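Local coordinates for DUF1881 domain-containing protein (Neurospora crassa, PDB 5Z6D) that is of unknown function but joins a betagamma-crystallin domain to an Ig-like domain, their interface making the calcium-binding site inoperative, at residues K16-S21 and S43-A48; Y25-D30 and F83-D88; I93-K98 and V120-N125; G140-T145 and S162-W167; N171-V176 and S188-K193. The protein carries 1 engineered substitution. All blocks are in the same frame, centred on the assembly; numbering follows the deposited sequence.

Contact 1. Residues K16-S21 and S43-A48; sequences KNFEGS and SVAVGA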
# COMPACT_ATOMS: atom_id res chain seq x y z
N LYS A 16 -7.05 5.12 24.26
CA LYS A 16 -7.91 5.75 23.27
C LYS A 16 -8.11 7.24 23.60
O LYS A 16 -7.81 7.68 24.70
CB LYS A 16 -9.26 5.04 23.18
CG LYS A 16 -9.18 3.60 22.69
CD LYS A 16 -10.54 2.93 22.71
CE LYS A 16 -10.45 1.53 22.10
NZ LYS A 16 -11.77 0.87 22.00
N ASN A 17 -8.60 7.99 22.62
CA ASN A 17 -8.91 9.41 22.79
C ASN A 17 -7.75 10.27 23.31
O ASN A 17 -7.96 11.22 24.06
CB ASN A 17 -10.12 9.58 23.71
CG ASN A 17 -10.84 10.89 23.49
OD1 ASN A 17 -10.89 11.41 22.38
ND2 ASN A 17 -11.40 11.45 24.57
N PHE A 18 -6.53 9.91 22.90
CA PHE A 18 -5.33 10.74 23.08
C PHE A 18 -4.95 10.95 24.55
O PHE A 18 -4.42 12.00 24.91
CB PHE A 18 -5.52 12.09 22.39
CG PHE A 18 -6.22 12.00 21.06
CD1 PHE A 18 -5.56 11.49 19.96
CD2 PHE A 18 -7.54 12.43 20.91
CE1 PHE A 18 -6.20 11.40 18.73
CE2 PHE A 18 -8.18 12.34 19.68
CZ PHE A 18 -7.50 11.82 18.58
N GLU A 19 -5.22 9.97 25.39
CA GLU A 19 -4.93 10.13 26.81
C GLU A 19 -3.66 9.37 27.18
O GLU A 19 -3.28 8.40 26.50
CB GLU A 19 -6.12 9.67 27.66
CG GLU A 19 -7.49 10.26 27.23
CD GLU A 19 -7.69 11.73 27.58
OE1 GLU A 19 -6.69 12.44 27.85
OE2 GLU A 19 -8.86 12.20 27.60
N GLY A 20 -2.98 9.83 28.23
CA GLY A 20 -1.65 9.32 28.55
C GLY A 20 -0.57 10.18 27.90
O GLY A 20 -0.87 11.15 27.20
N SER A 21 0.69 9.82 28.14
CA SER A 21 1.82 10.65 27.72
C SER A 21 2.06 10.65 26.21
O SER A 21 2.31 11.70 25.60
CB SER A 21 3.09 10.21 28.45
OG SER A 21 4.17 11.10 28.21
N SER A 43 -4.48 5.17 20.11
CA SER A 43 -4.94 6.34 19.35
C SER A 43 -3.76 7.09 18.76
O SER A 43 -2.62 6.81 19.12
CB SER A 43 -5.81 7.28 20.21
OG SER A 43 -5.14 7.69 21.39
N VAL A 44 -4.02 8.00 17.84
CA VAL A 44 -2.90 8.72 17.21
C VAL A 44 -3.31 10.14 16.80
O VAL A 44 -4.31 10.35 16.11
CB VAL A 44 -2.34 7.96 15.98
CG1 VAL A 44 -3.42 7.73 14.91
CG2 VAL A 44 -1.11 8.68 15.40
N ALA A 45 -2.53 11.11 17.27
CA ALA A 45 -2.67 12.50 16.84
C ALA A 45 -1.75 12.75 15.68
O ALA A 45 -0.56 12.42 15.73
CB ALA A 45 -2.37 13.45 17.98
N VAL A 46 -2.28 13.35 14.62
CA VAL A 46 -1.51 13.55 13.41
C VAL A 46 -1.32 15.03 13.13
O VAL A 46 -2.29 15.77 13.04
CB VAL A 46 -2.18 12.89 12.20
CG1 VAL A 46 -1.40 13.19 10.92
CG2 VAL A 46 -2.29 11.40 12.44
N GLY A 47 -0.06 15.43 13.02
CA GLY A 47 0.26 16.81 12.71
C GLY A 47 -0.33 17.22 11.38
O GLY A 47 -0.60 16.39 10.50
N ALA A 48 -0.51 18.52 11.22
CA ALA A 48 -1.19 19.08 10.04
C ALA A 48 -0.47 18.82 8.71
O ALA A 48 -1.09 18.85 7.64
CB ALA A 48 -1.39 20.57 10.24
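Ser43 of strand 43-46 fastens the folded a-b hairpin of a betagamma-crystallin Greek key at the loop of residues 16-21. Tyr13, Phe18 and Gly20 follow the aromatic-x4-aromatic-x-Gly spacing that is the signature of this hairpin. Backbone shape comes first: Asn17 and Phe18 both have positive phi, which curls the loop back over strand 43-46. Gly20 follows with a phi of 93°, where a beta carbon would press on the preceding carbonyl oxygen.

The polar link is a single hydrogen bond, in which Phe18 N donates to Ser43 OG over 3.0 Å. Ser43 OG occupies the crowded position between its own backbone N and carbonyl carbon (chi1 55°), directed into the curl. The same hydroxyl also bonds Lys15 O, so one buried oxygen fastens the loop at two points. Farther out, the Lys16 ammonium forms a salt bridge with Asp73.

Apolar packing falls to the Phe18 ring, which lies beside the strand and also touches Pro3. Phe18 CD1 stands 4.2 Å from Ala45 CB. The ring meets the strand backbone edge-on, bringing Phe18 CE1 within 3.4 Å of Val44 O.

Contact 2. Residues Y25-D30 and F83-D88; sequences YAVGQD and FRVVDD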
# COMPACT_ATOMS: atom_id res chain seq x y z
N TYR A 25 6.65 10.67 17.08
CA TYR A 25 7.41 10.22 15.91
C TYR A 25 7.46 11.31 14.83
O TYR A 25 6.50 12.05 14.62
CB TYR A 25 6.81 8.93 15.34
CG TYR A 25 6.86 7.74 16.29
CD1 TYR A 25 7.92 6.84 16.25
CD2 TYR A 25 5.84 7.52 17.20
CE1 TYR A 25 7.96 5.75 17.10
CE2 TYR A 25 5.87 6.43 18.06
CZ TYR A 25 6.94 5.56 18.02
OH TYR A 25 6.97 4.48 18.86
N ALA A 26 8.58 11.41 14.11
CA ALA A 26 8.77 12.47 13.12
C ALA A 26 8.67 11.96 11.69
O ALA A 26 8.88 10.78 11.43
CB ALA A 26 10.13 13.14 13.33
N VAL A 27 8.39 12.87 10.77
CA VAL A 27 8.41 12.55 9.35
C VAL A 27 9.76 11.94 8.98
O VAL A 27 10.81 12.45 9.41
CB VAL A 27 8.14 13.79 8.50
CG1 VAL A 27 8.47 13.52 7.04
CG2 VAL A 27 6.66 14.18 8.64
N GLY A 28 9.72 10.85 8.23
CA GLY A 28 10.93 10.09 7.93
C GLY A 28 11.14 8.84 8.77
O GLY A 28 11.97 7.99 8.44
N GLN A 29 10.44 8.72 9.89
CA GLN A 29 10.59 7.53 10.72
C GLN A 29 9.78 6.37 10.19
O GLN A 29 8.61 6.50 9.83
CB GLN A 29 10.20 7.79 12.17
CG GLN A 29 11.27 8.54 12.96
CD GLN A 29 10.98 8.53 14.45
OE1 GLN A 29 10.53 9.53 15.02
NE2 GLN A 29 11.22 7.40 15.09
N ASP A 30 10.45 5.23 10.16
CA ASP A 30 9.88 3.97 9.74
C ASP A 30 10.04 3.02 10.91
O ASP A 30 11.16 2.77 11.35
CB ASP A 30 10.59 3.47 8.49
CG ASP A 30 9.95 2.23 7.88
OD1 ASP A 30 9.71 1.25 8.61
OD2 ASP A 30 9.71 2.24 6.66
N PHE A 83 4.85 1.07 10.43
CA PHE A 83 4.33 2.32 9.90
C PHE A 83 5.44 3.26 9.48
O PHE A 83 6.57 3.13 9.93
CB PHE A 83 3.39 3.02 10.89
CG PHE A 83 4.06 3.53 12.16
CD1 PHE A 83 4.66 4.78 12.21
CD2 PHE A 83 4.02 2.77 13.33
CE1 PHE A 83 5.25 5.26 13.38
CE2 PHE A 83 4.60 3.25 14.52
CZ PHE A 83 5.22 4.49 14.54
N ARG A 84 5.10 4.19 8.61
CA ARG A 84 6.03 5.23 8.21
C ARG A 84 5.31 6.56 8.37
O ARG A 84 4.14 6.70 7.99
CB ARG A 84 6.53 5.05 6.77
CG ARG A 84 7.60 6.06 6.38
CD ARG A 84 8.16 5.81 4.97
NE ARG A 84 8.72 4.47 4.81
CZ ARG A 84 9.23 4.02 3.67
NH1 ARG A 84 9.21 4.80 2.59
NH2 ARG A 84 9.73 2.79 3.59
N VAL A 85 5.99 7.51 8.98
CA VAL A 85 5.47 8.86 9.07
C VAL A 85 6.00 9.64 7.87
O VAL A 85 7.23 9.74 7.68
CB VAL A 85 5.89 9.57 10.37
CG1 VAL A 85 5.20 10.92 10.47
CG2 VAL A 85 5.60 8.68 11.60
N VAL A 86 5.08 10.14 7.06
CA VAL A 86 5.42 10.80 5.80
C VAL A 86 4.79 12.19 5.70
O VAL A 86 3.90 12.55 6.49
CB VAL A 86 4.98 9.96 4.58
CG1 VAL A 86 5.68 8.59 4.58
CG2 VAL A 86 3.46 9.80 4.56
N ASP A 87 5.26 12.98 4.74
CA ASP A 87 4.62 14.27 4.46
C ASP A 87 3.17 14.06 4.04
O ASP A 87 2.81 13.01 3.52
CB ASP A 87 5.38 15.03 3.37
CG ASP A 87 6.79 15.40 3.80
OD1 ASP A 87 6.93 16.29 4.67
OD2 ASP A 87 7.76 14.82 3.27
N ASP A 88 2.33 15.07 4.26
CA ASP A 88 0.91 14.95 3.93
C ASP A 88 0.63 14.64 2.46
O ASP A 88 -0.38 14.03 2.13
CB ASP A 88 0.18 16.23 4.34
CG ASP A 88 0.80 17.48 3.74
OD1 ASP A 88 1.14 17.48 2.54
OD2 ASP A 88 0.94 18.48 4.47
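Residues 25-30 make the crossing by which the third strand of this betagamma-crystallin Greek key leaves its own sheet to join the opposite one. A type II turn from Ala26 to Gln29 carries the chain from strand 23-26 to strand 30-32, which runs antiparallel to strand 82-87. The inner part is tight. Phe83, with CG in the crowded position (chi1 67°), sends its ring edge against the face of Tyr25 in a T-shaped stack. Phe83 CZ sits almost over the middle of the Tyr25 ring, whose OH bonds Tyr41 OH. Val85 points into the turn beside them, its CG2 3.9 Å from Tyr25 CB and its CB 3.4 Å from Ala26 O. Two straight backbone bonds fix the crossing: Gly28 N to Val85 O (2.8 Å) and Val85 N to Gln29 O (2.9 Å).

Toward solvent the fit loosens. Val27 CG1 merely approaches the Asp87 carboxylate, at 4.0 Å from OD1. Asp30 and Arg84, a non-hydrogen-bonded pair, form a salt bridge on the outer side of the sheet, while Asp30 OD1 has a second charged partner in Arg82. Bent at chi3, Arg84 presents its guanidinium edge side-on, so that NE and NH2 both donate to Asp30 OD2, each over 3.1 Å.

Contact 3. Residues I93-K98 and V120-N125; sequences ISFLFK and VMLYSN. Engineered in segment 120-125: Met121 (natural residue Thr).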
# COMPACT_ATOMS: atom_id res chain seq x y z
N ILE A 93 0.87 4.05 -2.72
CA ILE A 93 0.53 3.40 -3.97
C ILE A 93 -0.08 2.05 -3.65
O ILE A 93 0.56 1.22 -2.96
CB ILE A 93 1.76 3.19 -4.89
CG1 ILE A 93 2.53 4.50 -5.09
CG2 ILE A 93 1.33 2.65 -6.25
CD1 ILE A 93 3.84 4.31 -5.86
N SER A 94 -1.29 1.83 -4.16
CA SER A 94 -2.04 0.61 -3.88
C SER A 94 -2.68 -0.01 -5.12
O SER A 94 -3.11 0.70 -6.03
CB SER A 94 -3.12 0.88 -2.83
OG SER A 94 -4.07 1.82 -3.30
N PHE A 95 -2.71 -1.34 -5.15
CA PHE A 95 -3.32 -2.14 -6.23
C PHE A 95 -4.47 -3.00 -5.73
O PHE A 95 -4.40 -3.52 -4.60
CB PHE A 95 -2.31 -3.11 -6.84
CG PHE A 95 -1.33 -2.51 -7.80
CD1 PHE A 95 -1.45 -1.23 -8.28
CD2 PHE A 95 -0.30 -3.33 -8.29
CE1 PHE A 95 -0.53 -0.72 -9.18
CE2 PHE A 95 0.63 -2.83 -9.18
CZ PHE A 95 0.52 -1.54 -9.64
N LEU A 96 -5.48 -3.19 -6.57
CA LEU A 96 -6.48 -4.25 -6.37
C LEU A 96 -6.51 -5.12 -7.63
O LEU A 96 -6.65 -4.60 -8.74
CB LEU A 96 -7.86 -3.64 -6.08
CG LEU A 96 -8.97 -4.61 -5.66
CD1 LEU A 96 -8.65 -5.22 -4.31
CD2 LEU A 96 -10.30 -3.89 -5.62
N PHE A 97 -6.36 -6.43 -7.45
CA PHE A 97 -6.19 -7.35 -8.58
C PHE A 97 -7.49 -8.06 -8.95
O PHE A 97 -8.07 -8.78 -8.13
CB PHE A 97 -5.10 -8.38 -8.25
CG PHE A 97 -4.76 -9.31 -9.39
CD1 PHE A 97 -4.68 -8.84 -10.69
CD2 PHE A 97 -4.48 -10.65 -9.15
CE1 PHE A 97 -4.34 -9.71 -11.75
CE2 PHE A 97 -4.15 -11.53 -10.21
CZ PHE A 97 -4.07 -11.04 -11.51
N LYS A 98 -7.92 -7.84 -10.19
CA LYS A 98 -9.16 -8.42 -10.70
C LYS A 98 -8.87 -9.31 -11.88
O LYS A 98 -7.80 -9.23 -12.50
CB LYS A 98 -10.17 -7.34 -11.10
CG LYS A 98 -10.62 -6.45 -9.94
CD LYS A 98 -11.22 -7.27 -8.81
CE LYS A 98 -11.79 -6.37 -7.71
NZ LYS A 98 -12.13 -7.17 -6.49
N VAL A 120 4.40 -8.09 -2.02
CA VAL A 120 2.96 -8.24 -1.86
C VAL A 120 2.46 -9.30 -2.82
O VAL A 120 2.87 -9.34 -3.98
CB VAL A 120 2.24 -6.91 -2.12
CG1 VAL A 120 0.74 -7.08 -2.07
CG2 VAL A 120 2.66 -5.88 -1.07
N MET A 121 1.60 -10.18 -2.33
CA MET A 121 0.92 -11.17 -3.14
C MET A 121 -0.55 -10.85 -3.17
O MET A 121 -1.23 -10.98 -2.15
CB MET A 121 1.16 -12.57 -2.56
CG MET A 121 2.42 -13.21 -3.05
SD MET A 121 2.15 -13.86 -4.70
CE MET A 121 1.38 -15.43 -4.31
N LEU A 122 -1.04 -10.38 -4.31
CA LEU A 122 -2.45 -10.07 -4.49
C LEU A 122 -3.15 -11.22 -5.19
O LEU A 122 -2.60 -11.79 -6.11
CB LEU A 122 -2.64 -8.80 -5.29
CG LEU A 122 -1.99 -7.55 -4.70
CD1 LEU A 122 -2.23 -6.36 -5.59
CD2 LEU A 122 -2.54 -7.32 -3.31
N TYR A 123 -4.35 -11.56 -4.75
CA TYR A 123 -5.11 -12.61 -5.40
C TYR A 123 -6.32 -12.05 -6.13
O TYR A 123 -6.91 -11.04 -5.70
CB TYR A 123 -5.54 -13.68 -4.39
CG TYR A 123 -4.34 -14.39 -3.82
CD1 TYR A 123 -3.81 -15.51 -4.46
CD2 TYR A 123 -3.70 -13.91 -2.69
CE1 TYR A 123 -2.68 -16.15 -3.95
CE2 TYR A 123 -2.59 -14.55 -2.17
CZ TYR A 123 -2.08 -15.66 -2.81
OH TYR A 123 -0.97 -16.28 -2.29
N SER A 124 -6.68 -12.69 -7.23
CA SER A 124 -7.71 -12.14 -8.10
C SER A 124 -9.11 -12.28 -7.50
O SER A 124 -9.45 -13.32 -6.92
CB SER A 124 -7.65 -12.80 -9.49
OG SER A 124 -7.72 -14.22 -9.41
N ASN A 125 -9.90 -11.23 -7.66
CA ASN A 125 -11.31 -11.27 -7.26
C ASN A 125 -11.46 -11.77 -5.82
O ASN A 125 -12.30 -12.63 -5.54
CB ASN A 125 -12.11 -12.14 -8.22
CG ASN A 125 -12.04 -11.65 -9.66
OD1 ASN A 125 -11.64 -10.52 -9.92
ND2 ASN A 125 -12.45 -12.50 -10.60
O HOH W 1 -6.45 -8.20 -5.06
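Phe97 and Leu122 face each other between strands 93-98 and 120-123 and carry the apolar part of the contact. Each points at the other strand, and they meet at the root, Phe97 CB lying 3.9 Å from Leu122 CB. Phe97 CG is anti to the backbone N (chi1 -175°), which swings the ring along the end of the partner strand; there Phe97 CE2 approaches Ser124 CB at 3.8 Å. Leu122 leans the other way and sets CD1 3.5 Å from Phe95 CB, near the plane of the Phe95 ring. Phe95 thus offers its beta carbon here while its ring turns off toward Val133 and Phe196.

Asn125 N donates to Phe97 O (3.1 Å), approaching in the carbonyl plane. A water accepts from Phe97 N and donates to Tyr123 O where the two strands, directed 37° apart, draw together. Asn125 OD1 lies against the bent Lys98 chain, 3.5 Å from Lys98 CD, and accepts from Asp99 N; Lys98 NZ bonds Gly127 O.

The strands belong to different sheets, 91-99 in a four-stranded one and 120-123 at the margin of a five-stranded one, and their inward side chains are part of the interior packing of a beta-sandwich, here the Ig-like domain.

Contact 4. Residues G140-T145 and S162-W167; sequences GPPVTT and SVYFEW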
# COMPACT_ATOMS: atom_id res chain seq x y z
N GLY A 140 8.56 12.58 -6.30
CA GLY A 140 9.55 11.59 -5.93
C GLY A 140 10.23 10.99 -7.14
O GLY A 140 9.80 11.20 -8.27
N PRO A 141 11.31 10.24 -6.91
CA PRO A 141 11.96 9.56 -8.03
C PRO A 141 11.06 8.46 -8.58
O PRO A 141 10.25 7.91 -7.83
CB PRO A 141 13.24 8.98 -7.40
CG PRO A 141 12.90 8.81 -5.96
CD PRO A 141 11.97 9.94 -5.62
N PRO A 142 11.18 8.16 -9.89
CA PRO A 142 10.40 7.08 -10.51
C PRO A 142 10.89 5.74 -10.01
O PRO A 142 12.02 5.65 -9.54
CB PRO A 142 10.67 7.25 -12.00
CG PRO A 142 12.03 7.86 -12.03
CD PRO A 142 12.11 8.78 -10.84
N VAL A 143 10.05 4.72 -10.10
CA VAL A 143 10.36 3.42 -9.52
C VAL A 143 9.95 2.32 -10.46
O VAL A 143 8.91 2.41 -11.07
CB VAL A 143 9.65 3.24 -8.15
CG1 VAL A 143 9.69 1.79 -7.69
CG2 VAL A 143 10.26 4.17 -7.11
N THR A 144 10.79 1.30 -10.63
CA THR A 144 10.40 0.10 -11.35
C THR A 144 10.30 -1.05 -10.37
O THR A 144 11.22 -1.26 -9.56
CB THR A 144 11.38 -0.28 -12.47
OG1 THR A 144 11.25 0.66 -13.54
CG2 THR A 144 11.05 -1.67 -13.01
N THR A 145 9.19 -1.79 -10.42
CA THR A 145 8.94 -2.89 -9.50
C THR A 145 8.56 -4.14 -10.27
O THR A 145 7.70 -4.11 -11.14
CB THR A 145 7.82 -2.53 -8.49
OG1 THR A 145 8.22 -1.38 -7.74
CG2 THR A 145 7.56 -3.68 -7.55
N SER A 162 7.36 -6.00 -15.30
CA SER A 162 7.50 -4.98 -14.28
C SER A 162 6.53 -3.84 -14.50
O SER A 162 5.91 -3.72 -15.56
CB SER A 162 8.93 -4.44 -14.25
OG SER A 162 9.28 -3.87 -15.49
N VAL A 163 6.37 -3.03 -13.46
CA VAL A 163 5.54 -1.83 -13.52
C VAL A 163 6.45 -0.65 -13.22
O VAL A 163 7.39 -0.75 -12.43
CB VAL A 163 4.36 -1.89 -12.51
CG1 VAL A 163 4.86 -1.98 -11.06
CG2 VAL A 163 3.42 -0.70 -12.71
N TYR A 164 6.18 0.47 -13.89
CA TYR A 164 6.96 1.68 -13.73
C TYR A 164 6.04 2.76 -13.18
O TYR A 164 5.02 3.08 -13.78
CB TYR A 164 7.57 2.09 -15.09
CG TYR A 164 8.47 3.31 -15.08
CD1 TYR A 164 9.75 3.26 -14.56
CD2 TYR A 164 8.04 4.51 -15.62
CE1 TYR A 164 10.58 4.37 -14.57
CE2 TYR A 164 8.85 5.63 -15.64
CZ TYR A 164 10.12 5.56 -15.11
OH TYR A 164 10.94 6.67 -15.13
N PHE A 165 6.37 3.26 -11.99
CA PHE A 165 5.64 4.36 -11.37
C PHE A 165 6.38 5.67 -11.55
O PHE A 165 7.60 5.73 -11.37
CB PHE A 165 5.46 4.13 -9.87
CG PHE A 165 4.70 2.88 -9.53
CD1 PHE A 165 3.37 2.74 -9.87
CD2 PHE A 165 5.33 1.86 -8.83
CE1 PHE A 165 2.67 1.59 -9.53
CE2 PHE A 165 4.63 0.71 -8.48
CZ PHE A 165 3.31 0.58 -8.83
N GLU A 166 5.66 6.73 -11.87
CA GLU A 166 6.31 8.03 -11.93
C GLU A 166 5.37 9.09 -11.39
O GLU A 166 4.16 8.95 -11.46
CB GLU A 166 6.75 8.36 -13.37
CG GLU A 166 5.62 8.63 -14.34
CD GLU A 166 6.13 9.03 -15.72
OE1 GLU A 166 7.36 8.95 -15.95
OE2 GLU A 166 5.31 9.43 -16.57
N TRP A 167 5.94 10.16 -10.84
CA TRP A 167 5.12 11.26 -10.37
C TRP A 167 4.67 12.12 -11.54
O TRP A 167 5.48 12.52 -12.38
CB TRP A 167 5.87 12.12 -9.35
CG TRP A 167 4.96 13.10 -8.70
CD1 TRP A 167 4.76 14.40 -9.08
CD2 TRP A 167 4.09 12.86 -7.59
NE1 TRP A 167 3.83 14.99 -8.25
CE2 TRP A 167 3.41 14.07 -7.33
CE3 TRP A 167 3.84 11.75 -6.78
CZ2 TRP A 167 2.48 14.19 -6.29
CZ3 TRP A 167 2.93 11.88 -5.75
CH2 TRP A 167 2.25 13.09 -5.51
O HOH W 2 8.71 10.03 -10.72
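Residues 143-145 run antiparallel to strand 162-167, their axes 4.7 Å apart and their directions 160° from one another. Val143 and Phe165 form one hydrogen-bonded pair, with Val143 N giving to Phe165 O at 2.9 Å and Phe165 N giving to Val143 O at 2.8 Å. Thr145 and Val163 form the next, joined by two similar bonds, and Thr144 with Tyr164 is the non-hydrogen-bonded pair between them. Ahead of Pro142, at Gly140, the chains part, and a water supplies the link: it donates to Gly140 O and accepts from Trp167 N.

This is a beta hairpin of the five-stranded sheet in the Ig-like domain, built from strands 143-151 and 157-168. The face bearing Val163 and Phe165 is turned inward, where Phe165 packs on Ile93 and Met136 of the opposing sheet. On that face Thr145 CB rests 4.0 Å from Val163 CG1, the latter in the crowded position between backbone N and carbonyl carbon.

The other face carries Tyr164, whose CG is anti to the backbone N (chi1 -177°), bringing the ring across toward the neighbouring strand. Thr144 meets it edge-on at about a right angle, OG1 lying in the ring plane 3.2 Å from Tyr164 CD1. Pro142 runs alongside the tyrosine, pointing the same way, and its CB comes within 3.2 Å of Tyr164 OH. At the other end of the row, Thr144 CG2 touches Ser162 CB at 3.7 Å.

Contact 5. Residues N171-V176 and S188-K193; sequences NGEVDV and SKRTGK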
# COMPACT_ATOMS: atom_id res chain seq x y z
N ASN A 171 -0.83 16.74 -12.59
CA ASN A 171 -2.00 16.31 -11.85
C ASN A 171 -1.73 16.11 -10.36
O ASN A 171 -2.67 15.94 -9.58
CB ASN A 171 -2.57 15.02 -12.44
CG ASN A 171 -2.78 15.12 -13.94
OD1 ASN A 171 -3.11 16.18 -14.47
ND2 ASN A 171 -2.58 14.00 -14.64
N GLY A 172 -0.46 16.11 -9.98
CA GLY A 172 -0.06 15.84 -8.61
C GLY A 172 -0.44 14.43 -8.24
O GLY A 172 -0.95 14.18 -7.14
N GLU A 173 -0.20 13.49 -9.15
CA GLU A 173 -0.65 12.11 -8.95
C GLU A 173 0.49 11.13 -9.15
O GLU A 173 1.54 11.51 -9.63
CB GLU A 173 -1.79 11.75 -9.90
CG GLU A 173 -3.16 12.26 -9.49
CD GLU A 173 -4.23 11.90 -10.50
OE1 GLU A 173 -3.89 11.71 -11.69
OE2 GLU A 173 -5.41 11.80 -10.10
N VAL A 174 0.27 9.86 -8.79
CA VAL A 174 1.17 8.80 -9.23
C VAL A 174 0.61 8.20 -10.51
O VAL A 174 -0.59 7.95 -10.62
CB VAL A 174 1.33 7.71 -8.16
CG1 VAL A 174 2.13 6.51 -8.71
CG2 VAL A 174 2.00 8.28 -6.92
N ASP A 175 1.48 7.97 -11.50
CA ASP A 175 1.09 7.33 -12.74
C ASP A 175 1.73 5.96 -12.88
O ASP A 175 2.92 5.78 -12.59
CB ASP A 175 1.49 8.17 -13.95
CG ASP A 175 0.61 9.38 -14.14
OD1 ASP A 175 -0.25 9.64 -13.27
OD2 ASP A 175 0.79 10.07 -15.16
N VAL A 176 0.93 5.00 -13.32
CA VAL A 176 1.46 3.74 -13.83
C VAL A 176 1.76 3.93 -15.31
O VAL A 176 0.87 4.30 -16.08
CB VAL A 176 0.46 2.59 -13.63
CG1 VAL A 176 0.88 1.38 -14.44
CG2 VAL A 176 0.34 2.23 -12.15
N SER A 188 -4.35 -1.60 -16.32
CA SER A 188 -4.53 -0.83 -15.10
C SER A 188 -5.58 0.24 -15.33
O SER A 188 -5.69 0.80 -16.43
CB SER A 188 -3.21 -0.21 -14.63
OG SER A 188 -2.78 0.83 -15.48
N LYS A 189 -6.36 0.51 -14.29
CA LYS A 189 -7.38 1.54 -14.30
C LYS A 189 -7.23 2.36 -13.04
O LYS A 189 -7.24 1.81 -11.94
CB LYS A 189 -8.77 0.93 -14.37
CG LYS A 189 -9.90 1.94 -14.31
CD LYS A 189 -11.20 1.29 -13.84
CE LYS A 189 -12.39 2.23 -14.05
NZ LYS A 189 -12.08 3.64 -13.68
N ARG A 190 -7.07 3.67 -13.19
CA ARG A 190 -6.92 4.54 -12.02
C ARG A 190 -8.20 4.55 -11.19
O ARG A 190 -9.30 4.67 -11.75
CB ARG A 190 -6.55 5.96 -12.43
CG ARG A 190 -6.49 6.94 -11.27
CD ARG A 190 -6.12 8.35 -11.71
NE ARG A 190 -4.82 8.40 -12.36
CZ ARG A 190 -3.66 8.35 -11.72
NH1 ARG A 190 -3.64 8.29 -10.39
NH2 ARG A 190 -2.52 8.38 -12.40
N THR A 191 -8.07 4.40 -9.87
CA THR A 191 -9.23 4.47 -8.98
C THR A 191 -9.03 5.53 -7.90
O THR A 191 -9.88 5.69 -7.02
CB THR A 191 -9.53 3.11 -8.31
OG1 THR A 191 -8.38 2.66 -7.58
CG2 THR A 191 -9.89 2.06 -9.37
N GLY A 192 -7.91 6.24 -7.98
CA GLY A 192 -7.60 7.31 -7.05
C GLY A 192 -6.29 7.99 -7.38
O GLY A 192 -5.65 7.65 -8.38
N LYS A 193 -5.86 8.94 -6.56
CA LYS A 193 -4.63 9.67 -6.84
C LYS A 193 -3.42 8.73 -6.97
O LYS A 193 -2.47 9.02 -7.70
CB LYS A 193 -4.38 10.71 -5.75
CG LYS A 193 -5.43 11.83 -5.71
CD LYS A 193 -5.03 13.00 -6.60
CE LYS A 193 -6.13 14.05 -6.68
NZ LYS A 193 -6.47 14.61 -5.35
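Strands 173-176 and 188-190 run nearly antiparallel, at 164°, but stay 8.7 Å apart at their axes, and the backbones bond directly where the second segment curls in and Val174 N donates to Lys193 O over 3.1 Å.

The distance is bridged by Arg190. Its CG is anti to the backbone N and the chain bends at chi3 (-60°), carrying the guanidinium across to strand 173-176 of the opposing sheet. There the group is used on its edge and on a face. At the edge, Arg190 NH2 donates to Val174 O (2.7 Å) and also forms a salt bridge with Asp175 OD1 (2.7 Å). It sits between Val174 O and Asp175 OD1, two acceptors 3.2 Å apart, and probably eases their mutual repulsion. Arg190 NH1 bonds Gly192 O at 2.9 Å, also near the guanidinium plane, and adds weak bonds to the carbonyls of Val174 and Lys193.

The face is taken by Glu173. Extended beyond CG, it stacks its carboxylate over the guanidinium with the planes only 17° apart. Glu173 OE1 stands 3.3 Å above the middle of the Arg190 guanidinium; this salt bridge rests on charge alone, since no N-H points at the oxygen. Lys193 crosses Glu173 at about a right angle, its CD 3.5 Å from Glu173 CG. Asn168 holds the other Asp175 oxygen, OD2, and faces both Gly172 and Glu173 in a G1 beta bulge.

With each strand outermost in its own sheet, this salt-bridge network closes an edge of the Ig-like beta-sandwich.

Overall arrangement
From the N terminus, contact 1 closes the loop between residues 21 and 43, and contact 2 then crosses it along the chain, since 25-30 lies between the segments of contact 1 and 83-88 lies after them. That interleaving belongs to the betagamma-crystallin domain; the two contacts touch at Ala48 and Asp88, and contact 2 joins its two sheets. The chain runs on from strand 82-87 into 91-99 of the Ig-like domain, where contacts 3, 4 and 5 follow in series. Contacts 3 and 5 link its two sheets, whereas contact 4 lies within one. Phe165 of contact 4 meets Phe95 of contact 3 and Val176 of contact 5, uniting all three in the sandwich interior.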